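Local coordinates for protein leucine--tRNA ligase (Agrobacterium radiobacter, PDB 5AH5) that probably ligates leucine to tRNA(Leu) at the expense of ATP, as a class I aminoacyl-tRNA synthetase, and is captured here with tRNA and a leucyl-adenylate analogue, at residues A594-L599 against N610-P616; W12-W16 against P720-E725; H5-D9 against V587-A592. All blocks are in the same frame, centred on the assembly; numbering follows the deposited sequence.

How the contacts relate
The three contacts lie on the same side of the chain's centre. Contacts 1 and 3 use the consecutive helices 592-601 and 583-590, while contact 2 sets helix 5-19 against helix 720-729. Contact 3 shares helix 5-19 with contact 2, and their centres are about 11 Å apart. A salt bridge joins them, with Arg8 NE 2.8 Å from Glu725 OE1. Contact 3 meets contact 1, about 13 Å away between centres, through Phe590, whose CD2 packs 3.7 Å from Pro616 CB. The centres of contacts 1 and 2 are about 20 Å apart, and Arg596 touches Pro720 between them. Contact 1 lies away from the annotated sites, but the Leu599 side chain is about 8 Å from the bound 5'-O-(L-leucylsulfamoyl)adenosine.

Contact 1: residues A594-L599 against N610-P616; sequences AVRCYL and NWEDSGP
Tyr598 reaches from helix 592-601 toward Gly615 and Pro616, in the loop between strand 609-610 and helix 617-632. This is structural packing at the end of the class I synthetase family region. Tyr598 CB sits 4.0 Å from Pro616 CA. The first torsion puts CG anti to the backbone N (chi1 168°) and sends the ring across the turn. Over one ring face lies the Gly615-Pro616 peptide, with Gly615 C 3.7 Å above the plane of the Tyr598 ring, near its centre. Tyr598 CD1 is 3.3 Å from Gly615 O. Gly615 CA makes a CH-pi contact with the same ring. The CD2-CE2 side turns to Trp611, and Tyr598 CE2 comes within 3.5 Å of Trp611 CZ3. The two rings form an offset edge-to-face pair, the Tyr598 edge toward the Trp611 face, with planes at 72°. At the tip, Tyr598 OH is 3.2 Å from Glu612 OE1, on a poorly ordered side chain.

Leu599 CD2 packs at the edge of Trp611, 3.9 Å from Trp611 CZ3. The loop contains a type I turn, closed by the backbone hydrogen bond from Gly615 N to Glu612 O. The Tyr598 ring against Trp611 and the Gly615-Pro616 peptide suggests aromatic and apolar packing as the main tie between helix and loop.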
loop_
_atom_site.group_PDB
_atom_site.type_symbol
_atom_site.label_atom_id
_atom_site.label_comp_id
_atom_site.label_asym_id
_atom_site.label_seq_id
_atom_site.Cartn_x
_atom_site.Cartn_y
_atom_site.Cartn_z
ATOM N N ALA B 594 -24.915 -7.591 -0.891
ATOM C CA ALA B 594 -24.684 -8.739 -0.007
ATOM C C ALA B 594 -23.269 -9.232 -0.115
ATOM O O ALA B 594 -22.675 -9.590 0.893
ATOM C CB ALA B 594 -25.682 -9.844 -0.306
ATOM N N VAL B 595 -22.680 -9.136 -1.324
ATOM C CA VAL B 595 -21.330 -9.538 -1.527
ATOM C C VAL B 595 -20.400 -8.586 -0.809
ATOM O O VAL B 595 -19.481 -9.003 -0.096
ATOM C CB VAL B 595 -20.981 -9.605 -3.043
ATOM C CG1 VAL B 595 -19.529 -9.852 -3.241
ATOM C CG2 VAL B 595 -21.760 -10.757 -3.662
ATOM N N ARG B 596 -20.614 -7.306 -1.039
ATOM C CA ARG B 596 -19.739 -6.306 -0.467
ATOM C C ARG B 596 -19.848 -6.272 1.086
ATOM O O ARG B 596 -18.817 -6.161 1.783
ATOM C CB ARG B 596 -20.110 -4.954 -1.014
ATOM C CG ARG B 596 -19.832 -4.792 -2.518
ATOM C CD ARG B 596 -20.479 -3.536 -3.060
ATOM N NE ARG B 596 -20.078 -2.369 -2.288
ATOM C CZ ARG B 596 -20.137 -1.103 -2.709
ATOM N NH1 ARG B 596 -20.488 -0.786 -3.958
ATOM N NH2 ARG B 596 -19.782 -0.140 -1.881
ATOM N N CYS B 597 -21.072 -6.358 1.584
ATOM C CA CYS B 597 -21.305 -6.351 3.090
ATOM C C CYS B 597 -20.753 -7.590 3.791
ATOM O O CYS B 597 -20.204 -7.462 4.881
ATOM C CB CYS B 597 -22.786 -6.208 3.394
ATOM S SG CYS B 597 -23.373 -4.513 3.108
ATOM N N TYR B 598 -20.819 -8.770 3.157
ATOM C CA TYR B 598 -20.122 -9.963 3.701
ATOM C C TYR B 598 -18.659 -9.732 3.822
ATOM O O TYR B 598 -18.092 -10.007 4.868
ATOM C CB TYR B 598 -20.426 -11.227 2.893
ATOM C CG TYR B 598 -19.579 -12.482 3.152
ATOM C CD1 TYR B 598 -19.633 -13.190 4.380
ATOM C CD2 TYR B 598 -18.709 -12.968 2.175
ATOM C CE1 TYR B 598 -18.864 -14.352 4.587
ATOM C CE2 TYR B 598 -17.952 -14.125 2.393
ATOM C CZ TYR B 598 -18.031 -14.805 3.610
ATOM O OH TYR B 598 -17.282 -15.956 3.788
ATOM N N LEU B 599 -17.997 -9.222 2.780
ATOM C CA LEU B 599 -16.551 -8.961 2.901
ATOM C C LEU B 599 -16.210 -7.940 3.945
ATOM O O LEU B 599 -15.098 -7.958 4.508
ATOM C CB LEU B 599 -15.927 -8.503 1.567
ATOM C CG LEU B 599 -15.917 -9.637 0.505
ATOM C CD1 LEU B 599 -15.775 -9.030 -0.901
ATOM C CD2 LEU B 599 -14.806 -10.629 0.795
ATOM N N ASN B 610 -11.512 -16.502 4.720
ATOM C CA ASN B 610 -11.666 -17.745 3.977
ATOM C C ASN B 610 -12.955 -17.726 3.243
ATOM O O ASN B 610 -13.994 -17.901 3.839
ATOM C CB ASN B 610 -11.488 -18.973 4.886
ATOM C CG ASN B 610 -10.063 -19.047 5.456
ATOM O OD1 ASN B 610 -9.142 -18.414 4.961
ATOM N ND2 ASN B 610 -9.918 -19.707 6.553
ATOM N N TRP B 611 -12.900 -17.521 1.906
ATOM C CA TRP B 611 -14.098 -17.209 1.170
ATOM C C TRP B 611 -14.932 -18.463 0.956
ATOM O O TRP B 611 -14.389 -19.473 0.535
ATOM C CB TRP B 611 -13.779 -16.569 -0.209
ATOM C CG TRP B 611 -14.972 -16.496 -1.060
ATOM C CD1 TRP B 611 -15.425 -17.456 -1.876
ATOM C CD2 TRP B 611 -15.910 -15.414 -1.145
ATOM N NE1 TRP B 611 -16.612 -17.053 -2.466
ATOM C CE2 TRP B 611 -16.903 -15.791 -2.034
ATOM C CE3 TRP B 611 -15.979 -14.158 -0.578
ATOM C CZ2 TRP B 611 -17.963 -14.992 -2.318
ATOM C CZ3 TRP B 611 -17.030 -13.352 -0.885
ATOM C CH2 TRP B 611 -18.007 -13.761 -1.719
ATOM N N GLU B 612 -16.241 -18.366 1.212
ATOM C CA GLU B 612 -17.251 -19.386 0.847
ATOM C C GLU B 612 -18.231 -18.755 -0.163
ATOM O O GLU B 612 -18.751 -17.690 0.140
ATOM C CB GLU B 612 -18.054 -19.792 2.105
ATOM C CG GLU B 612 -17.202 -20.228 3.297
ATOM C CD GLU B 612 -17.821 -19.979 4.667
ATOM O OE1 GLU B 612 -17.985 -18.791 5.091
ATOM O OE2 GLU B 612 -18.099 -20.997 5.341
ATOM N N ASP B 613 -18.508 -19.391 -1.309
ATOM C CA ASP B 613 -19.488 -18.869 -2.317
ATOM C C ASP B 613 -20.900 -18.644 -1.775
ATOM O O ASP B 613 -21.647 -17.774 -2.266
ATOM C CB ASP B 613 -19.639 -19.785 -3.533
ATOM C CG ASP B 613 -18.412 -19.799 -4.431
ATOM O OD1 ASP B 613 -18.271 -18.886 -5.304
ATOM O OD2 ASP B 613 -17.629 -20.775 -4.265
ATOM N N SER B 614 -21.269 -19.446 -0.797
ATOM C CA SER B 614 -22.539 -19.298 -0.119
ATOM C C SER B 614 -22.421 -18.333 1.069
ATOM O O SER B 614 -23.422 -18.024 1.652
ATOM C CB SER B 614 -23.024 -20.665 0.371
ATOM O OG SER B 614 -22.315 -21.034 1.549
ATOM N N GLY B 615 -21.207 -17.897 1.437
ATOM C CA GLY B 615 -20.967 -16.956 2.542
ATOM C C GLY B 615 -21.825 -15.670 2.602
ATOM O O GLY B 615 -22.159 -15.256 3.639
ATOM N N PRO B 616 -22.119 -15.004 1.470
ATOM C CA PRO B 616 -23.038 -13.896 1.442
ATOM C C PRO B 616 -24.481 -14.196 1.706
ATOM O O PRO B 616 -25.254 -13.251 1.769
ATOM C CB PRO B 616 -22.945 -13.395 -0.014
ATOM C CG PRO B 616 -21.637 -13.853 -0.480
ATOM C CD PRO B 616 -21.454 -15.178 0.164
#

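Contact 2: residues W12-W16 against P720-E725; sequences WQQKW and PHISEE
Trp12 and Trp16, one turn apart on helix 5-19, pack against helix 720-729 of the helical anticodon-binding domain of this class I synthetase. The two helical segments cross almost at right angles (86°), with axes 10.4 Å apart. The contact joins the N-terminal helix to a part of the chain some 700 residues later.

Three side-chain hydrogen bonds link the helices. Trp12 NE1 donates to Glu725 OE1 over 2.8 Å, nearly straight and in the indole plane. That oxygen also takes a salt bridge from Arg8. Trp16 NE1 donates to Glu724 OE2 at 3.1 Å, coming from above the carboxylate plane. The Glu724 carboxylate has further partners in the loop beyond its helix, the backbone N of Ala737 on OE2 and of Val736 on OE1, which probably offsets the cost of burying the carboxylate. Gln13 NE2 donates to His721 NE2 over 2.9 Å, tilted 32° from the imidazole plane. The other ring nitrogen, ND1, bonds to Asp593, consistent with a neutral ring protonated there.

Packing fills in between these bonds. Glu724 CB lies over one face of Trp12, 3.3 Å from Trp12 CD2, and makes a CH-pi contact with the six-membered ring. The Glu724 chain then bends at chi2 (-65°), which turns the carboxylate toward Trp16. Trp16 CH2 lies over one face of the His721 ring, 3.5 Å from His721 CD2, with the two ring planes oblique to each other. The same Trp16 CH2 also touches Pro720 CB, at 3.6 Å.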
loop_
_atom_site.group_PDB
_atom_site.type_symbol
_atom_site.label_atom_id
_atom_site.label_comp_id
_atom_site.label_asym_id
_atom_site.label_seq_id
_atom_site.Cartn_x
_atom_site.Cartn_y
_atom_site.Cartn_z
ATOM N N TRP B 12 -30.179 1.419 -10.280
ATOM C CA TRP B 12 -29.599 2.425 -9.345
ATOM C C TRP B 12 -28.252 2.915 -9.797
ATOM O O TRP B 12 -27.945 4.098 -9.645
ATOM C CB TRP B 12 -29.580 1.926 -7.840
ATOM C CG TRP B 12 -31.000 1.787 -7.357
ATOM C CD1 TRP B 12 -31.670 0.639 -7.093
ATOM C CD2 TRP B 12 -31.968 2.834 -7.301
ATOM N NE1 TRP B 12 -32.984 0.909 -6.794
ATOM C CE2 TRP B 12 -33.189 2.254 -6.903
ATOM C CE3 TRP B 12 -31.894 4.227 -7.449
ATOM C CZ2 TRP B 12 -34.351 3.009 -6.689
ATOM C CZ3 TRP B 12 -33.073 5.001 -7.239
ATOM C CH2 TRP B 12 -34.272 4.375 -6.878
ATOM N N GLN B 13 -27.429 2.017 -10.338
ATOM C CA GLN B 13 -26.133 2.401 -10.911
ATOM C C GLN B 13 -26.341 3.464 -11.994
ATOM O O GLN B 13 -25.630 4.453 -12.049
ATOM C CB GLN B 13 -25.402 1.178 -11.478
ATOM C CG GLN B 13 -24.801 0.308 -10.393
ATOM C CD GLN B 13 -24.653 -1.145 -10.806
ATOM O OE1 GLN B 13 -24.720 -1.484 -11.982
ATOM N NE2 GLN B 13 -24.448 -2.027 -9.817
ATOM N N GLN B 14 -27.393 3.345 -12.764
ATOM C CA GLN B 14 -27.583 4.316 -13.829
ATOM C C GLN B 14 -28.047 5.668 -13.249
ATOM O O GLN B 14 -27.551 6.754 -13.625
ATOM C CB GLN B 14 -28.502 3.742 -14.888
ATOM C CG GLN B 14 -28.274 4.409 -16.224
ATOM C CD GLN B 14 -29.545 4.688 -16.910
ATOM O OE1 GLN B 14 -30.120 3.812 -17.559
ATOM N NE2 GLN B 14 -30.017 5.916 -16.767
ATOM N N LYS B 15 -28.886 5.606 -12.215
ATOM C CA LYS B 15 -29.314 6.841 -11.523
ATOM C C LYS B 15 -28.135 7.625 -10.986
ATOM O O LYS B 15 -28.035 8.866 -11.173
ATOM C CB LYS B 15 -30.276 6.487 -10.394
ATOM C CG LYS B 15 -31.630 5.984 -10.864
ATOM C CD LYS B 15 -32.278 6.999 -11.782
ATOM C CE LYS B 15 -33.778 6.923 -11.722
ATOM N NZ LYS B 15 -34.353 7.079 -13.067
ATOM N N TRP B 16 -27.218 6.916 -10.318
ATOM C CA TRP B 16 -25.979 7.553 -9.764
ATOM C C TRP B 16 -25.116 8.175 -10.903
ATOM O O TRP B 16 -24.632 9.306 -10.778
ATOM C CB TRP B 16 -25.100 6.582 -8.986
ATOM C CG TRP B 16 -25.704 5.935 -7.793
ATOM C CD1 TRP B 16 -26.514 6.531 -6.849
ATOM C CD2 TRP B 16 -25.528 4.592 -7.365
ATOM N NE1 TRP B 16 -26.882 5.634 -5.923
ATOM C CE2 TRP B 16 -26.301 4.430 -6.196
ATOM C CE3 TRP B 16 -24.792 3.513 -7.842
ATOM C CZ2 TRP B 16 -26.368 3.216 -5.493
ATOM C CZ3 TRP B 16 -24.878 2.294 -7.178
ATOM C CH2 TRP B 16 -25.654 2.153 -5.983
ATOM N N PRO B 720 -25.385 0.160 -0.968
ATOM C CA PRO B 720 -25.922 1.344 -1.664
ATOM C C PRO B 720 -27.120 1.158 -2.537
ATOM O O PRO B 720 -27.941 2.071 -2.638
ATOM C CB PRO B 720 -24.702 1.854 -2.498
ATOM C CG PRO B 720 -23.885 0.660 -2.707
ATOM C CD PRO B 720 -23.979 -0.042 -1.328
ATOM N N HIS B 721 -27.261 -0.003 -3.139
ATOM C CA HIS B 721 -28.357 -0.265 -4.080
ATOM C C HIS B 721 -29.695 -0.495 -3.375
ATOM O O HIS B 721 -30.737 0.099 -3.715
ATOM C CB HIS B 721 -28.069 -1.518 -4.969
ATOM C CG HIS B 721 -26.733 -1.483 -5.668
ATOM N ND1 HIS B 721 -25.561 -1.894 -5.066
ATOM C CD2 HIS B 721 -26.404 -1.108 -6.930
ATOM C CE1 HIS B 721 -24.572 -1.777 -5.930
ATOM N NE2 HIS B 721 -25.049 -1.259 -7.051
ATOM N N ILE B 722 -29.667 -1.428 -2.429
ATOM C CA ILE B 722 -30.826 -1.698 -1.577
ATOM C C ILE B 722 -31.245 -0.433 -0.841
ATOM O O ILE B 722 -32.403 -0.184 -0.610
ATOM C CB ILE B 722 -30.478 -2.814 -0.548
ATOM C CG1 ILE B 722 -30.883 -4.166 -1.136
ATOM C CG2 ILE B 722 -31.163 -2.608 0.799
ATOM C CD1 ILE B 722 -30.064 -5.354 -0.621
ATOM N N SER B 723 -30.294 0.357 -0.448
ATOM C CA SER B 723 -30.608 1.604 0.241
ATOM C C SER B 723 -31.390 2.591 -0.605
ATOM O O SER B 723 -32.316 3.227 -0.087
ATOM C CB SER B 723 -29.350 2.237 0.769
ATOM O OG SER B 723 -28.824 1.404 1.784
ATOM N N GLU B 724 -31.017 2.726 -1.890
ATOM C CA GLU B 724 -31.756 3.557 -2.803
ATOM C C GLU B 724 -33.123 2.972 -2.976
ATOM O O GLU B 724 -34.085 3.721 -3.022
ATOM C CB GLU B 724 -31.086 3.688 -4.206
ATOM C CG GLU B 724 -29.760 4.421 -4.227
ATOM C CD GLU B 724 -29.806 5.899 -3.836
ATOM O OE1 GLU B 724 -30.918 6.407 -3.677
ATOM O OE2 GLU B 724 -28.719 6.540 -3.593
ATOM N N GLU B 725 -33.227 1.648 -3.065
ATOM C CA GLU B 725 -34.522 1.042 -3.304
ATOM C C GLU B 725 -35.466 1.423 -2.137
ATOM O O GLU B 725 -36.601 1.816 -2.347
ATOM C CB GLU B 725 -34.379 -0.499 -3.367
ATOM C CG GLU B 725 -35.623 -1.296 -3.753
ATOM C CD GLU B 725 -35.912 -1.323 -5.249
ATOM O OE1 GLU B 725 -35.079 -0.873 -6.082
ATOM O OE2 GLU B 725 -36.969 -1.861 -5.604
#

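Contact 3: residues H5-D9 against V587-A592; sequences HRSRD and VQEFGA
Gln588 O accepts a hydrogen bond from His5 NE2 at 3.0 Å, and the Arg6 guanidinium lies against the same oxygen with one face. The histidine donor stands above the carbonyl plane, while the oxygen lies near the plane of the imidazole ring. Arg6 is close but makes no hydrogen bond here: its nitrogens meet Gln588 O at poor angles. A positive charge so near could still polarise the carbonyl. The Arg6 chain is extended from CG to NE and crosses the Gln588 side chain, with Arg6 CD 3.4 Å from Gln588 NE2.

The His5 ring takes its place through a chi1 of 57°, with CG between the backbone N and the carbonyl carbon. One face is then laid on the Phe590-Gly591 peptide, and Gly591 CA makes a CH-pi contact 3.8 Å from the His5 ring centroid. The contact thus sets the N-terminal helix 5-19 against the junction of helices 583-590 and 592-601 in the class I synthetase region. Gly591 forms this junction. It follows helix 583-590 with a positive phi (92°) and is the N-cap residue of helix 592-601. The first backbone N-H of that helix is met by Asp9. Ala592 N donates to Asp9 OD2 over 3.1 Å, nearly along the C-O axis. A carboxylate at this helix start is likely favoured by the helix dipole. Its other oxygen, OD1, is bonded to Tyr3 OH, and Asp9 OD2 also touches Ala592 CB at 3.7 Å.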
loop_
_atom_site.group_PDB
_atom_site.type_symbol
_atom_site.label_atom_id
_atom_site.label_comp_id
_atom_site.label_asym_id
_atom_site.label_seq_id
_atom_site.Cartn_x
_atom_site.Cartn_y
_atom_site.Cartn_z
ATOM N N HIS B 5 -32.203 -7.776 -7.379
ATOM C CA HIS B 5 -30.867 -7.210 -7.648
ATOM C C HIS B 5 -30.441 -7.308 -9.143
ATOM O O HIS B 5 -29.715 -6.463 -9.610
ATOM C CB HIS B 5 -29.804 -7.901 -6.728
ATOM C CG HIS B 5 -29.754 -9.390 -6.869
ATOM N ND1 HIS B 5 -30.405 -10.253 -6.010
ATOM C CD2 HIS B 5 -29.150 -10.172 -7.793
ATOM C CE1 HIS B 5 -30.183 -11.502 -6.378
ATOM N NE2 HIS B 5 -29.438 -11.482 -7.474
ATOM N N ARG B 6 -30.899 -8.351 -9.842
ATOM C CA ARG B 6 -30.525 -8.624 -11.237
ATOM C C ARG B 6 -31.058 -7.557 -12.205
ATOM O O ARG B 6 -30.548 -7.437 -13.289
ATOM C CB ARG B 6 -31.005 -9.998 -11.690
ATOM C CG ARG B 6 -30.290 -11.204 -11.091
ATOM C CD ARG B 6 -30.980 -12.500 -11.546
ATOM N NE ARG B 6 -30.571 -13.712 -10.825
ATOM C CZ ARG B 6 -31.032 -14.095 -9.625
ATOM N NH1 ARG B 6 -31.917 -13.364 -8.945
ATOM N NH2 ARG B 6 -30.586 -15.223 -9.076
ATOM N N SER B 7 -32.093 -6.809 -11.839
ATOM C CA SER B 7 -32.426 -5.621 -12.604
ATOM C C SER B 7 -32.201 -4.356 -11.813
ATOM O O SER B 7 -31.857 -3.346 -12.412
ATOM C CB SER B 7 -33.856 -5.701 -13.157
ATOM O OG SER B 7 -34.776 -6.035 -12.153
ATOM N N ARG B 8 -32.353 -4.389 -10.479
ATOM C CA ARG B 8 -32.395 -3.135 -9.724
ATOM C C ARG B 8 -31.043 -2.563 -9.454
ATOM O O ARG B 8 -30.902 -1.335 -9.424
ATOM C CB ARG B 8 -33.248 -3.267 -8.436
ATOM C CG ARG B 8 -34.753 -3.510 -8.720
ATOM C CD ARG B 8 -35.463 -2.451 -9.580
ATOM N NE ARG B 8 -35.705 -1.244 -8.812
ATOM C CZ ARG B 8 -36.278 -0.108 -9.255
ATOM N NH1 ARG B 8 -36.664 0.053 -10.488
ATOM N NH2 ARG B 8 -36.450 0.916 -8.410
ATOM N N ASP B 9 -30.038 -3.409 -9.243
ATOM C CA ASP B 9 -28.657 -2.908 -9.049
ATOM C C ASP B 9 -28.285 -1.994 -10.218
ATOM O O ASP B 9 -27.812 -0.849 -10.025
ATOM C CB ASP B 9 -27.619 -4.066 -8.933
ATOM C CG ASP B 9 -27.678 -4.796 -7.588
ATOM O OD1 ASP B 9 -28.493 -4.425 -6.720
ATOM O OD2 ASP B 9 -26.944 -5.769 -7.384
ATOM N N VAL B 587 -22.273 -12.249 -7.445
ATOM C CA VAL B 587 -23.074 -11.034 -7.597
ATOM C C VAL B 587 -24.407 -11.350 -8.246
ATOM O O VAL B 587 -25.448 -10.825 -7.833
ATOM C CB VAL B 587 -22.281 -9.980 -8.388
ATOM C CG1 VAL B 587 -23.145 -8.813 -8.813
ATOM C CG2 VAL B 587 -21.106 -9.518 -7.566
ATOM N N GLN B 588 -24.389 -12.253 -9.228
ATOM C CA GLN B 588 -25.591 -12.698 -9.883
ATOM C C GLN B 588 -26.529 -13.463 -8.932
ATOM O O GLN B 588 -27.772 -13.384 -9.050
ATOM C CB GLN B 588 -25.221 -13.611 -11.079
ATOM C CG GLN B 588 -26.363 -13.975 -12.006
ATOM C CD GLN B 588 -26.872 -12.781 -12.819
ATOM O OE1 GLN B 588 -26.189 -11.740 -12.925
ATOM N NE2 GLN B 588 -28.090 -12.914 -13.381
ATOM N N GLU B 589 -25.966 -14.274 -8.058
ATOM C CA GLU B 589 -26.810 -15.020 -7.106
ATOM C C GLU B 589 -27.374 -14.138 -5.964
ATOM O O GLU B 589 -28.526 -14.269 -5.610
ATOM C CB GLU B 589 -26.058 -16.211 -6.521
ATOM C CG GLU B 589 -26.789 -16.908 -5.389
ATOM C CD GLU B 589 -26.199 -18.281 -5.054
ATOM O OE1 GLU B 589 -25.024 -18.544 -5.406
ATOM O OE2 GLU B 589 -26.907 -19.101 -4.414
ATOM N N PHE B 590 -26.573 -13.234 -5.430
ATOM C CA PHE B 590 -26.901 -12.520 -4.174
ATOM C C PHE B 590 -27.101 -11.018 -4.284
ATOM O O PHE B 590 -27.628 -10.388 -3.363
ATOM C CB PHE B 590 -25.754 -12.745 -3.192
ATOM C CG PHE B 590 -25.623 -14.170 -2.760
ATOM C CD1 PHE B 590 -26.629 -14.760 -2.028
ATOM C CD2 PHE B 590 -24.498 -14.906 -3.061
ATOM C CE1 PHE B 590 -26.535 -16.093 -1.612
ATOM C CE2 PHE B 590 -24.394 -16.218 -2.654
ATOM C CZ PHE B 590 -25.416 -16.816 -1.928
ATOM N N GLY B 591 -26.622 -10.441 -5.367
ATOM C CA GLY B 591 -26.586 -9.026 -5.567
ATOM C C GLY B 591 -25.272 -8.434 -5.089
ATOM O O GLY B 591 -24.571 -8.994 -4.232
ATOM N N ALA B 592 -24.955 -7.264 -5.611
ATOM C CA ALA B 592 -23.729 -6.576 -5.181
ATOM C C ALA B 592 -23.631 -6.243 -3.655
ATOM O O ALA B 592 -22.554 -6.272 -3.040
ATOM C CB ALA B 592 -23.605 -5.284 -5.955
#